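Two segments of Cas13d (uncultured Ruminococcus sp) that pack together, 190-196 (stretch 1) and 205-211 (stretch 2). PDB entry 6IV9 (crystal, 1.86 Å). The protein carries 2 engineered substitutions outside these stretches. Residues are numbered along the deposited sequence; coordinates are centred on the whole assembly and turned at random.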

# COMPACT_ATOMS: atom_id res chain seq x y z
N ILE A 190 6.53 -5.78 7.50
CA ILE A 190 6.10 -5.92 8.93
C ILE A 190 7.11 -6.76 9.71
O ILE A 190 7.49 -6.38 10.78
N VAL A 191 7.56 -7.87 9.14
CA VAL A 191 8.53 -8.73 9.86
C VAL A 191 9.81 -7.93 10.11
O VAL A 191 10.38 -8.06 11.16
N TYR A 192 10.25 -7.17 9.12
CA TYR A 192 11.47 -6.36 9.31
C TYR A 192 11.24 -5.33 10.41
O TYR A 192 12.08 -5.18 11.25
N ALA A 193 10.09 -4.68 10.40
CA ALA A 193 9.80 -3.65 11.42
C ALA A 193 9.81 -4.28 12.82
O ALA A 193 10.38 -3.69 13.71
N LEU A 194 9.19 -5.44 12.97
CA LEU A 194 9.15 -6.10 14.30
C LEU A 194 10.57 -6.46 14.75
O LEU A 194 10.87 -6.22 15.89
N ASN A 195 11.39 -7.01 13.86
CA ASN A 195 12.79 -7.33 14.20
C ASN A 195 13.57 -6.05 14.52
O ASN A 195 14.35 -6.05 15.45
N ASN A 196 13.34 -5.01 13.73
CA ASN A 196 14.05 -3.72 13.88
C ASN A 196 13.73 -3.09 15.23
O ASN A 196 14.60 -2.52 15.85
N SER A 205 21.50 -13.27 12.98
CA SER A 205 20.17 -13.95 12.92
C SER A 205 19.04 -12.99 12.52
O SER A 205 19.16 -11.76 12.74
N TYR A 206 17.99 -13.54 11.93
CA TYR A 206 16.87 -12.67 11.50
C TYR A 206 15.52 -13.30 11.86
O TYR A 206 14.73 -12.67 12.53
N ASP A 207 15.29 -14.50 11.36
CA ASP A 207 13.93 -15.05 11.58
C ASP A 207 13.88 -16.08 12.69
O ASP A 207 13.00 -16.92 12.67
N ASP A 208 14.81 -15.96 13.63
CA ASP A 208 14.78 -16.79 14.86
C ASP A 208 13.53 -16.37 15.63
O ASP A 208 12.98 -17.19 16.37
N PHE A 209 13.09 -15.13 15.41
CA PHE A 209 11.93 -14.61 16.15
C PHE A 209 10.65 -14.92 15.36
O PHE A 209 9.99 -15.84 15.74
N MET A 210 10.36 -14.19 14.30
CA MET A 210 9.09 -14.43 13.56
C MET A 210 9.05 -15.80 12.87
O MET A 210 7.98 -16.34 12.75
N GLY A 211 10.19 -16.31 12.40
CA GLY A 211 10.26 -17.59 11.68
C GLY A 211 9.83 -18.80 12.49
O GLY A 211 9.37 -19.75 11.90

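This is a small, mostly apolar contact in which one side of part of a longer helix, residues 190-196, packs against residues 205-211, with a single weak hydrogen bond across it. The two stretches bury 405 Å² in total.

From the helix, Val191, Leu194 and Asn195 point toward the second stretch. Leu194 and Asn195 follow Val191 by three and four residues, about one helical turn, so all three face the same side. Ala193 points away and takes no part.

Val191 is in the t rotamer. Its CG1 lies 4.0 Å from Met210 CG and 4.0 Å from Tyr206 CE2, so it packs against both side chains. Val191 CG1 is also 3.5 Å from Asp207 OD2. Leu194 (m, t) places CD1 3.8 Å from Met210 SD, while its CB is 4.4 Å from Phe209 CE2. Met210 is m at all three chi angles and points toward the helix, as does Phe209 (chi1 t).

Tyr206 leaves its backbone sideways, but its end comes nearer the helix. With chi1 t, the ring reaches Val191 and Tyr192, and its hydroxyl sits at the edge of the Tyr192 ring. Tyr206 OH is 3.2 Å from Tyr192 N, but the angle is too poor for a hydrogen bond.

Asn195 (chi1 m) is the polar centre. Its ND2 gives a weak hydrogen bond to Asp207 OD1, at 3.4 Å, and a shorter one back to Val191 O within the helix, at 3.0 Å. Asn195 ND2 also lies over one face of the Tyr206 ring, 4.0 Å from Tyr206 CZ. Asn195 OD1 is 3.0 Å from Tyr206 O; both atoms are acceptors, so this pair is not a hydrogen bond. Asp207 OD1 also accepts a weak hydrogen bond from Met210 N, at 3.4 Å, so this oxygen has weakly bonded partners in both stretches.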

# COMPACT_ATOMS: atom_id res chain seq x y z
CB ILE A 190 4.69 -6.51 9.02
CG1 ILE A 190 3.64 -5.60 8.38
CG2 ILE A 190 4.37 -6.85 10.46
CD1 ILE A 190 2.28 -6.22 8.25
CB VAL A 191 8.80 -10.02 9.06
CG1 VAL A 191 9.97 -10.79 9.62
CG2 VAL A 191 7.57 -10.89 8.98
CB TYR A 192 11.85 -5.66 8.01
CG TYR A 192 12.85 -4.55 8.20
CD1 TYR A 192 14.17 -4.81 8.48
CD2 TYR A 192 12.45 -3.24 8.14
CE1 TYR A 192 15.08 -3.79 8.67
CE2 TYR A 192 13.35 -2.20 8.33
CZ TYR A 192 14.67 -2.48 8.60
OH TYR A 192 15.53 -1.45 8.77
CB ALA A 193 8.48 -3.02 11.13
CB LEU A 194 8.22 -7.30 14.21
CG LEU A 194 6.76 -6.91 14.09
CD1 LEU A 194 5.90 -8.09 13.71
CD2 LEU A 194 6.27 -6.28 15.38
CB ASN A 195 13.49 -8.11 13.10
CG ASN A 195 13.16 -9.58 13.19
OD1 ASN A 195 13.70 -10.27 14.03
ND2 ASN A 195 12.24 -10.05 12.39
CB ASN A 196 13.65 -2.74 12.78
CG ASN A 196 14.46 -1.47 12.88
OD1 ASN A 196 15.66 -1.52 12.96
ND2 ASN A 196 13.79 -0.35 12.90
CB SER A 205 19.81 -14.67 14.20
OG SER A 205 18.40 -14.76 14.35
CB TYR A 206 16.97 -12.33 10.02
CG TYR A 206 15.93 -11.32 9.59
CD1 TYR A 206 16.07 -9.98 9.89
CD2 TYR A 206 14.79 -11.73 8.92
CE1 TYR A 206 15.10 -9.06 9.54
CE2 TYR A 206 13.82 -10.82 8.54
CZ TYR A 206 13.98 -9.49 8.86
OH TYR A 206 13.01 -8.63 8.47
CB ASP A 207 13.04 -15.12 10.35
CG ASP A 207 11.93 -14.09 10.45
OD1 ASP A 207 11.90 -13.32 11.45
OD2 ASP A 207 11.11 -14.06 9.54
CB ASP A 208 16.04 -16.59 15.70
CG ASP A 208 17.02 -17.73 15.52
OD1 ASP A 208 16.98 -18.37 14.46
OD2 ASP A 208 17.79 -17.99 16.46
CB PHE A 209 12.16 -13.14 16.46
CG PHE A 209 10.97 -12.35 16.92
CD1 PHE A 209 9.94 -12.95 17.61
CD2 PHE A 209 10.88 -11.00 16.66
CE1 PHE A 209 8.85 -12.22 18.03
CE2 PHE A 209 9.79 -10.27 17.07
CZ PHE A 209 8.77 -10.88 17.76
CB MET A 210 8.78 -13.32 12.56
CG MET A 210 8.70 -11.97 13.20
SD MET A 210 7.15 -11.66 14.02
CE MET A 210 6.00 -11.88 12.67